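Local coordinates for beta-1,4-mannanase (Caldicellulosiruptor saccharolyticus, PDB 1PMH), which probably uses this carbohydrate-binding module, caught here with mannohexaose, to hold the enzyme on the beta-1,4-mannan chains that it hydrolyses, at residues Y93-K106 with G117-K129. Numbering follows the deposited sequence.
Sequences YDEFSKSQGGFAYK and GSEFNITANAGKK. Unlike the reference sequence in segment 93-106: Ala104 (reference Pro). With BMA (beta-D-mannopyranose), chain B; BMA (beta-D-mannopyranose), chain C.
Phe103 and Ile122 form the tight centre of this contact, each backbone N bonded to the other's O and CB of Ile122 set over the middle of the Phe103 ring, 4.2 Å from its centroid. Asn121 and Ile122 together face Phe103, a G1 beta bulge that shifts the antiparallel register before the next hydrogen-bonded pair, Tyr105 and Glu119. These two side chains run alongside one another; Tyr105 OH donates to the anti lone pair of Glu119 OE2 (2.7 Å), with carboxylate and ring planes 88° apart. Phe96 continues the apolar layer, its CD2 3.8 Å from Ala124 CB, while a water bridges Phe96 O and Ala124 N.

The outer side, where Tyr93 meets Asn125 and Lys129, faces solvent. With CG anti to the backbone N (chi1 -179°), the Tyr93 ring reaches between Ala124 and Lys129: Lys129 crosses one face, CE 3.7 Å and NZ 4.0 Å from the centroid, a CH-pi and cation-pi pair, and in one Asn125 conformer OH donates to OD1 (2.7 Å) at the ring edge. A second water links Lys129 NZ to Asp94 OD1. A leucine here would probably leave the Lys129 ammonium without an aromatic face and, in that conformer, Asn125 OD1 without its hydroxyl donor.

At the other end, extended Lys106 sends NZ to O3 and O4 of one mannose and O2 of the next, and also salt-bridges Glu115. The hairpin of strands 102-109 and 114-122 edges one sheet of the jellyroll beta-sandwich, beside strand 153-165; Phe103 packs inward on strand 84-92 of the other sheet. Helix 93-98 leads from that strand to the hairpin, and turn Thr123-Ala126 back to strand 128-132 of the same sheet.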
ATOM      1  N   TYR A  93      -1.148 -14.203  -8.517  1.00 17.08           N
ATOM      2  CA  TYR A  93      -2.086 -14.198  -9.604  1.00 17.91           C
ATOM      3  C   TYR A  93      -3.019 -15.361  -9.580  1.00 19.89           C
ATOM      4  O   TYR A  93      -4.230 -15.192  -9.733  1.00 20.33           O
ATOM      5  CB  TYR A  93      -1.364 -14.130 -10.947  1.00 19.15           C
ATOM      6  CG  TYR A  93      -2.294 -14.092 -12.129  1.00 19.67           C
ATOM      7  CD1 TYR A  93      -2.780 -12.891 -12.642  1.00 21.61           C
ATOM      8  CD2 TYR A  93      -2.754 -15.277 -12.698  1.00 23.10           C
ATOM      9  CE1 TYR A  93      -3.659 -12.890 -13.697  1.00 23.34           C
ATOM     10  CE2 TYR A  93      -3.640 -15.269 -13.754  1.00 24.39           C
ATOM     11  CZ  TYR A  93      -4.100 -14.068 -14.238  1.00 24.70           C
ATOM     12  OH  TYR A  93      -4.996 -14.041 -15.285  1.00 28.86           O
ATOM     13  N   ASP A  94      -2.484 -16.562  -9.426  1.00 20.45           N
ATOM     14  CA  ASP A  94      -3.327 -17.749  -9.577  1.00 23.40           C
ATOM     15  C   ASP A  94      -4.417 -17.779  -8.513  1.00 21.78           C
ATOM     16  O   ASP A  94      -5.594 -17.954  -8.818  1.00 22.34           O
ATOM     17  CB  ASP A  94      -2.476 -19.013  -9.566  1.00 24.81           C
ATOM     18  CG  ASP A  94      -1.660 -19.164 -10.836  1.00 28.75           C
ATOM     19  OD1 ASP A  94      -1.970 -18.563 -11.890  1.00 32.09           O
ATOM     20  OD2 ASP A  94      -0.652 -19.897 -10.844  1.00 36.80           O
ATOM     21  N   GLU A  95      -4.022 -17.585  -7.259  1.00 20.14           N
ATOM     22  CA  GLU A  95      -5.003 -17.568  -6.187  1.00 19.92           C
ATOM     23  C   GLU A  95      -5.967 -16.400  -6.293  1.00 19.70           C
ATOM     24  O   GLU A  95      -7.168 -16.522  -6.064  1.00 21.12           O
ATOM     25  CB  GLU A  95      -4.293 -17.549  -4.843  1.00 20.92           C
ATOM     26  CG  GLU A  95      -3.614 -18.864  -4.492  1.00 24.51           C
ATOM     27  CD  GLU A  95      -4.572 -20.045  -4.516  0.50 33.04           C
ATOM     28  OE1 GLU A  95      -5.680 -19.914  -3.954  0.50 36.51           O
ATOM     29  OE2 GLU A  95      -4.238 -21.091  -5.119  0.50 36.49           O
ATOM     30  N   PHE A  96      -5.461 -15.235  -6.678  1.00 18.08           N
ATOM     31  CA  PHE A  96      -6.339 -14.082  -6.838  1.00 18.33           C
ATOM     32  C   PHE A  96      -7.343 -14.282  -7.963  1.00 18.86           C
ATOM     33  O   PHE A  96      -8.520 -13.969  -7.842  1.00 20.16           O
ATOM     34  CB  PHE A  96      -5.483 -12.811  -7.014  1.00 18.51           C
ATOM     35  CG  PHE A  96      -6.217 -11.500  -6.996  1.00 17.53           C
ATOM     36  CD1 PHE A  96      -7.352 -11.300  -6.234  1.00 18.50           C
ATOM     37  CD2 PHE A  96      -5.716 -10.417  -7.684  1.00 17.78           C
ATOM     38  CE1 PHE A  96      -7.984 -10.071  -6.244  1.00 19.86           C
ATOM     39  CE2 PHE A  96      -6.310  -9.178  -7.659  1.00 18.99           C
ATOM     40  CZ  PHE A  96      -7.455  -9.000  -6.939  1.00 19.04           C
ATOM     41  N   SER A  97      -6.885 -14.861  -9.063  1.00 20.10           N
ATOM     42  CA  SER A  97      -7.760 -15.146 -10.194  1.00 22.46           C
ATOM     43  C   SER A  97      -8.892 -16.088  -9.847  1.00 23.48           C
ATOM     44  O   SER A  97     -10.014 -15.919 -10.319  1.00 26.56           O
ATOM     45  CB  SER A  97      -6.949 -15.711 -11.369  0.50 23.72           C
ATOM     46  OG  SER A  97      -6.442 -17.014 -11.117  0.50 26.04           O
ATOM     47  N   LYS A  98      -8.631 -17.024  -8.956  1.00 22.39           N
ATOM     48  CA  LYS A  98      -9.618 -18.013  -8.510  1.00 23.90           C
ATOM     49  C   LYS A  98     -10.619 -17.439  -7.511  1.00 22.32           C
ATOM     50  O   LYS A  98     -11.737 -17.904  -7.374  1.00 26.18           O
ATOM     51  CB  LYS A  98      -8.911 -19.229  -7.893  0.50 26.94           C
ATOM     52  CG  LYS A  98      -8.737 -20.391  -8.856  0.30 31.38           C
ATOM     53  CD  LYS A  98      -7.295 -20.643  -9.243  0.30 31.91           C
ATOM     54  CE  LYS A  98      -7.048 -20.249 -10.693  0.30 33.27           C
ATOM     55  NZ  LYS A  98      -5.656 -19.814 -10.924  0.30 28.99           N
ATOM     56  N   SER A  99     -10.232 -16.389  -6.821  1.00 20.86           N
ATOM     57  CA  SER A  99     -11.084 -15.735  -5.851  1.00 20.22           C
ATOM     58  C   SER A  99     -12.259 -15.040  -6.518  1.00 20.79           C
ATOM     59  O   SER A  99     -12.168 -14.604  -7.652  1.00 23.85           O
ATOM     60  CB  SER A  99     -10.318 -14.816  -4.927  1.00 20.24           C
ATOM     61  OG  SER A  99      -9.937 -13.607  -5.538  1.00 20.27           O
ATOM     62  N   GLN A 100     -13.368 -14.920  -5.800  1.00 20.66           N
ATOM     63  CA  GLN A 100     -14.517 -14.195  -6.264  1.00 22.57           C
ATOM     64  C   GLN A 100     -14.393 -12.714  -5.902  1.00 20.39           C
ATOM     65  O   GLN A 100     -13.679 -12.334  -4.983  1.00 20.12           O
ATOM     66  CB  GLN A 100     -15.806 -14.763  -5.667  0.50 26.01           C
ATOM     67  CG  GLN A 100     -16.046 -16.216  -5.974  0.50 26.23           C
ATOM     68  CD  GLN A 100     -15.985 -16.530  -7.439  0.50 26.72           C
ATOM     69  OE1 GLN A 100     -16.695 -15.933  -8.253  0.50 39.61           O
ATOM     70  NE2 GLN A 100     -15.185 -17.530  -7.780  0.50 31.75           N
ATOM     71  N   GLY A 101     -15.166 -11.899  -6.590  1.00 21.27           N
ATOM     72  CA  GLY A 101     -15.222 -10.482  -6.291  1.00 21.00           C
ATOM     73  C   GLY A 101     -13.921  -9.782  -6.613  1.00 20.79           C
ATOM     74  O   GLY A 101     -13.256 -10.109  -7.570  1.00 24.28           O
ATOM     75  N   GLY A 102     -13.595  -8.758  -5.841  1.00 18.52           N
ATOM     76  CA  GLY A 102     -12.387  -7.984  -6.050  1.00 17.42           C
ATOM     77  C   GLY A 102     -12.169  -7.115  -4.842  1.00 16.40           C
ATOM     78  O   GLY A 102     -12.782  -7.341  -3.818  1.00 17.23           O
ATOM     79  N   PHE A 103     -11.238  -6.200  -4.925  1.00 16.39           N
ATOM     80  CA  PHE A 103     -10.997  -5.314  -3.811  1.00 15.33           C
ATOM     81  C   PHE A 103     -10.737  -3.902  -4.296  1.00 14.82           C
ATOM     82  O   PHE A 103     -10.415  -3.658  -5.445  1.00 16.04           O
ATOM     83  CB  PHE A 103      -9.887  -5.842  -2.877  1.00 16.07           C
ATOM     84  CG  PHE A 103      -8.475  -5.727  -3.394  1.00 16.32           C
ATOM     85  CD1 PHE A 103      -7.722  -4.621  -3.122  1.00 16.28           C
ATOM     86  CD2 PHE A 103      -7.882  -6.762  -4.104  1.00 18.10           C
ATOM     87  CE1 PHE A 103      -6.435  -4.484  -3.561  1.00 16.46           C
ATOM     88  CE2 PHE A 103      -6.583  -6.641  -4.536  1.00 19.75           C
ATOM     89  CZ  PHE A 103      -5.876  -5.485  -4.271  1.00 17.96           C
ATOM     90  N   ALA A 104     -10.894  -2.980  -3.360  1.00 15.38           N
ATOM     91  CA  ALA A 104     -10.596  -1.570  -3.555  1.00 15.26           C
ATOM     92  C   ALA A 104      -9.412  -1.195  -2.681  1.00 14.25           C
ATOM     93  O   ALA A 104      -9.155  -1.815  -1.650  1.00 14.76           O
ATOM     94  CB  ALA A 104     -11.818  -0.743  -3.177  1.00 16.00           C
ATOM     95  N   TYR A 105      -8.709  -0.155  -3.060  1.00 14.63           N
ATOM     96  CA  TYR A 105      -7.698   0.432  -2.218  1.00 14.24           C
ATOM     97  C   TYR A 105      -7.734   1.940  -2.348  1.00 13.86           C
ATOM     98  O   TYR A 105      -8.199   2.518  -3.342  1.00 14.62           O
ATOM     99  CB  TYR A 105      -6.295  -0.143  -2.448  1.00 13.86           C
ATOM    100  CG  TYR A 105      -5.709   0.317  -3.752  1.00 15.31           C
ATOM    101  CD1 TYR A 105      -4.990   1.481  -3.814  1.00 15.98           C
ATOM    102  CD2 TYR A 105      -5.890  -0.379  -4.932  1.00 16.01           C
ATOM    103  CE1 TYR A 105      -4.476   1.963  -5.018  1.00 17.35           C
ATOM    104  CE2 TYR A 105      -5.378   0.060  -6.133  1.00 16.97           C
ATOM    105  CZ  TYR A 105      -4.721   1.271  -6.187  1.00 16.58           C
ATOM    106  OH  TYR A 105      -4.193   1.772  -7.349  1.00 19.21           O
ATOM    107  N   LYS A 106      -7.230   2.587  -1.306  1.00 13.95           N
ATOM    108  CA  LYS A 106      -7.044   4.035  -1.261  1.00 14.04           C
ATOM    109  C   LYS A 106      -5.671   4.334  -0.686  1.00 13.00           C
ATOM    110  O   LYS A 106      -5.194   3.618   0.174  1.00 13.95           O
ATOM    111  CB  LYS A 106      -8.107   4.732  -0.433  1.00 14.62           C
ATOM    112  CG  LYS A 106      -9.535   4.409  -0.791  1.00 15.76           C
ATOM    113  CD  LYS A 106     -10.544   5.303  -0.101  1.00 17.02           C
ATOM    114  CE  LYS A 106     -11.965   5.111  -0.630  1.00 18.75           C
ATOM    115  NZ  LYS A 106     -12.901   6.056   0.067  1.00 19.85           N
ATOM    116  N   GLY A 117      -5.696   9.048  -4.008  1.00 15.48           N
ATOM    117  CA  GLY A 117      -6.186   8.283  -5.108  1.00 16.05           C
ATOM    118  C   GLY A 117      -6.726   6.962  -4.611  1.00 15.35           C
ATOM    119  O   GLY A 117      -6.568   6.598  -3.452  1.00 15.72           O
ATOM    120  N   SER A 118      -7.448   6.315  -5.508  1.00 16.04           N
ATOM    121  CA  SER A 118      -8.102   5.064  -5.202  1.00 16.43           C
ATOM    122  C   SER A 118      -8.419   4.320  -6.465  1.00 16.81           C
ATOM    123  O   SER A 118      -8.508   4.923  -7.538  1.00 18.58           O
ATOM    124  CB  SER A 118      -9.390   5.331  -4.430  1.00 17.86           C
ATOM    125  OG  SER A 118     -10.258   6.158  -5.165  1.00 21.72           O
ATOM    126  N   GLU A 119      -8.630   3.012  -6.297  1.00 16.39           N
ATOM    127  CA  GLU A 119      -9.205   2.192  -7.337  1.00 17.41           C
ATOM    128  C   GLU A 119     -10.158   1.187  -6.723  1.00 16.47           C
ATOM    129  O   GLU A 119      -9.966   0.730  -5.603  1.00 17.82           O
ATOM    130  CB  GLU A 119      -8.184   1.426  -8.145  1.00 18.77           C
ATOM    131  CG  GLU A 119      -7.190   2.285  -8.907  1.00 21.47           C
ATOM    132  CD  GLU A 119      -6.447   1.417  -9.914  0.75 20.02           C
ATOM    133  OE1 GLU A 119      -6.990   1.247 -11.052  0.75 25.34           O
ATOM    134  OE2 GLU A 119      -5.356   0.881  -9.573  0.75 19.30           O
ATOM    135  N   PHE A 120     -11.205   0.915  -7.481  1.00 17.80           N
ATOM    136  CA  PHE A 120     -12.242  -0.014  -7.095  1.00 17.28           C
ATOM    137  C   PHE A 120     -12.242  -1.231  -8.002  1.00 18.09           C
ATOM    138  O   PHE A 120     -11.808  -1.171  -9.133  1.00 19.84           O
ATOM    139  CB  PHE A 120     -13.623   0.677  -7.170  1.00 18.41           C
ATOM    140  CG  PHE A 120     -13.736   1.817  -6.220  1.00 19.48           C
ATOM    141  CD1 PHE A 120     -13.242   3.085  -6.538  1.00 23.51           C
ATOM    142  CD2 PHE A 120     -14.370   1.638  -5.022  1.00 20.94           C
ATOM    143  CE1 PHE A 120     -13.349   4.094  -5.612  1.00 24.38           C
ATOM    144  CE2 PHE A 120     -14.489   2.653  -4.119  1.00 22.46           C
ATOM    145  CZ  PHE A 120     -13.943   3.877  -4.383  1.00 24.14           C
ATOM    146  N   ASN A 121     -12.768  -2.330  -7.468  1.00 18.11           N
ATOM    147  CA  ASN A 121     -13.003  -3.547  -8.243  1.00 20.39           C
ATOM    148  C   ASN A 121     -11.754  -4.095  -8.905  1.00 18.93           C
ATOM    149  O   ASN A 121     -11.789  -4.501 -10.075  1.00 21.72           O
ATOM    150  CB  ASN A 121     -14.118  -3.318  -9.258  1.00 25.16           C
ATOM    151  CG  ASN A 121     -15.399  -2.925  -8.588  1.00 27.47           C
ATOM    152  OD1 ASN A 121     -15.858  -1.812  -8.758  1.00 31.37           O
ATOM    153  ND2 ASN A 121     -15.910  -3.805  -7.731  1.00 26.91           N
ATOM    154  N   ILE A 122     -10.666  -4.067  -8.164  1.00 18.21           N
ATOM    155  CA  ILE A 122      -9.439  -4.695  -8.636  1.00 18.14           C
ATOM    156  C   ILE A 122      -9.617  -6.214  -8.619  1.00 18.18           C
ATOM    157  O   ILE A 122     -10.011  -6.813  -7.608  1.00 18.63           O
ATOM    158  CB  ILE A 122      -8.246  -4.324  -7.712  1.00 18.02           C
ATOM    159  CG1 ILE A 122      -8.005  -2.820  -7.731  1.00 19.85           C
ATOM    160  CG2 ILE A 122      -6.980  -5.075  -8.070  1.00 19.62           C
ATOM    161  CD1 ILE A 122      -7.604  -2.238  -9.073  1.00 22.78           C
ATOM    162  N   THR A 123      -9.286  -6.811  -9.760  1.00 19.34           N
ATOM    163  CA  THR A 123      -9.238  -8.254  -9.910  1.00 19.32           C
ATOM    164  C   THR A 123      -7.893  -8.661 -10.517  1.00 19.64           C
ATOM    165  O   THR A 123      -7.059  -7.809 -10.786  1.00 20.08           O
ATOM    166  CB  THR A 123     -10.380  -8.755 -10.801  1.00 21.79           C
ATOM    167  OG1 THR A 123     -10.207  -8.203 -12.110  1.00 25.19           O
ATOM    168  CG2 THR A 123     -11.739  -8.273 -10.291  1.00 23.42           C
ATOM    169  N   ALA A 124      -7.698  -9.956 -10.753  1.00 19.57           N
ATOM    170  CA  ALA A 124      -6.367 -10.458 -11.100  1.00 19.79           C
ATOM    171  C   ALA A 124      -5.847  -9.896 -12.416  1.00 18.91           C
ATOM    172  O   ALA A 124      -4.634  -9.872 -12.599  1.00 20.13           O
ATOM    173  CB  ALA A 124      -6.339 -11.981 -11.144  1.00 20.50           C
ATOM    174  N   ASN A 125      -6.713  -9.470 -13.322  1.00 21.59           N
ATOM    175  CA  ASN A 125      -6.278  -8.959 -14.602  1.00 23.48           C
ATOM    176  C   ASN A 125      -6.012  -7.447 -14.593  1.00 22.69           C
ATOM    177  O   ASN A 125      -5.746  -6.856 -15.630  1.00 26.20           O
ATOM    178  CB  ASN A 125      -7.170  -9.491 -15.736  0.70 28.49           C
ATOM    179  CG  ASN A 125      -6.989 -11.008 -15.947  0.70 27.52           C
ATOM    180  OD1 ASN A 125      -5.865 -11.531 -15.947  0.70 28.88           O
ATOM    181  ND2 ASN A 125      -8.101 -11.721 -16.094  0.70 40.21           N
ATOM    182  N   ALA A 126      -6.085  -6.797 -13.433  1.00 22.14           N
ATOM    183  CA  ALA A 126      -5.612  -5.422 -13.276  1.00 22.33           C
ATOM    184  C   ALA A 126      -4.114  -5.340 -13.482  1.00 20.65           C
ATOM    185  O   ALA A 126      -3.372  -6.316 -13.338  1.00 22.25           O
ATOM    186  CB  ALA A 126      -5.988  -4.915 -11.875  1.00 24.25           C
ATOM    187  N   GLY A 127      -3.650  -4.133 -13.786  1.00 21.76           N
ATOM    188  CA  GLY A 127      -2.223  -3.891 -13.859  1.00 21.65           C
ATOM    189  C   GLY A 127      -1.543  -4.777 -14.865  1.00 21.17           C
ATOM    190  O   GLY A 127      -2.026  -4.855 -15.994  1.00 24.51           O
ATOM    191  N   LYS A 128      -0.407  -5.372 -14.469  1.00 20.66           N
ATOM    192  CA  LYS A 128       0.381  -6.267 -15.310  1.00 21.87           C
ATOM    193  C   LYS A 128       0.640  -7.562 -14.576  1.00 19.60           C
ATOM    194  O   LYS A 128       0.799  -7.570 -13.356  1.00 20.87           O
ATOM    195  CB  LYS A 128       1.739  -5.659 -15.689  1.00 25.38           C
ATOM    196  CG  LYS A 128       2.651  -5.110 -14.622  0.60 29.43           C
ATOM    197  CD  LYS A 128       3.879  -4.533 -15.328  0.60 30.79           C
ATOM    198  CE  LYS A 128       5.049  -4.186 -14.437  0.60 31.91           C
ATOM    199  NZ  LYS A 128       4.736  -3.331 -13.262  0.60 33.85           N
ATOM    200  N   LYS A 129       0.753  -8.654 -15.311  1.00 19.81           N
ATOM    201  CA  LYS A 129       1.100  -9.936 -14.748  1.00 18.52           C
ATOM    202  C   LYS A 129       2.609 -10.127 -14.892  1.00 18.88           C
ATOM    203  O   LYS A 129       3.125 -10.110 -16.004  1.00 23.44           O
ATOM    204  CB  LYS A 129       0.342 -11.054 -15.478  1.00 21.81           C
ATOM    205  CG  LYS A 129       0.525 -12.435 -14.874  1.00 23.18           C
ATOM    206  CD  LYS A 129      -0.229 -13.437 -15.773  1.00 26.54           C
ATOM    207  CE  LYS A 129      -0.253 -14.838 -15.243  1.00 30.65           C
ATOM    208  NZ  LYS A 129      -1.022 -15.680 -16.197  1.00 34.92           N
TER
HETATM  209  C1  BMA B   3     -15.133   5.004   2.529  1.00 18.00           C
HETATM  210  C2  BMA B   3     -13.920   4.576   3.298  1.00 17.64           C
HETATM  211  C3  BMA B   3     -13.896   5.376   4.596  1.00 17.69           C
HETATM  212  C4  BMA B   3     -13.999   6.879   4.282  1.00 18.20           C
HETATM  213  C5  BMA B   3     -15.157   7.175   3.352  1.00 19.83           C
HETATM  214  C6  BMA B   3     -15.120   8.636   2.941  1.00 21.38           C
HETATM  215  O2  BMA B   3     -12.761   4.852   2.544  1.00 17.67           O
HETATM  216  O3  BMA B   3     -12.729   5.003   5.340  1.00 18.88           O
HETATM  217  O4  BMA B   3     -14.344   7.571   5.449  1.00 19.16           O
HETATM  218  O5  BMA B   3     -15.079   6.385   2.195  1.00 18.08           O
HETATM  219  O6  BMA B   3     -16.297   8.916   2.269  1.00 24.96           O
HETATM  220  C1  BMA C   2     -17.967   2.959  -1.197  1.00 19.69           C
HETATM  221  C2  BMA C   2     -17.329   4.250  -1.653  1.00 18.99           C
HETATM  222  C3  BMA C   2     -16.100   4.502  -0.791  1.00 19.54           C
HETATM  223  C4  BMA C   2     -16.413   4.314   0.661  1.00 18.90           C
HETATM  224  C5  BMA C   2     -17.098   2.973   0.960  1.00 18.36           C
HETATM  225  C6  BMA C   2     -17.501   2.762   2.397  1.00 18.86           C
HETATM  226  O2  BMA C   2     -18.242   5.313  -1.454  1.00 20.64           O
HETATM  227  O3  BMA C   2     -15.492   5.755  -1.085  1.00 20.34           O
HETATM  228  O4  BMA C   2     -15.160   4.331   1.304  1.00 18.53           O
HETATM  229  O5  BMA C   2     -18.267   2.875   0.162  1.00 18.85           O
HETATM  230  O6  BMA C   2     -18.301   3.828   2.860  1.00 20.57           O
HETATM  231  O   HOH W   1      -0.326 -17.919 -14.170  1.00 35.96           O
HETATM  232  O   HOH W   2      -9.518 -11.911  -9.577  1.00 25.24           O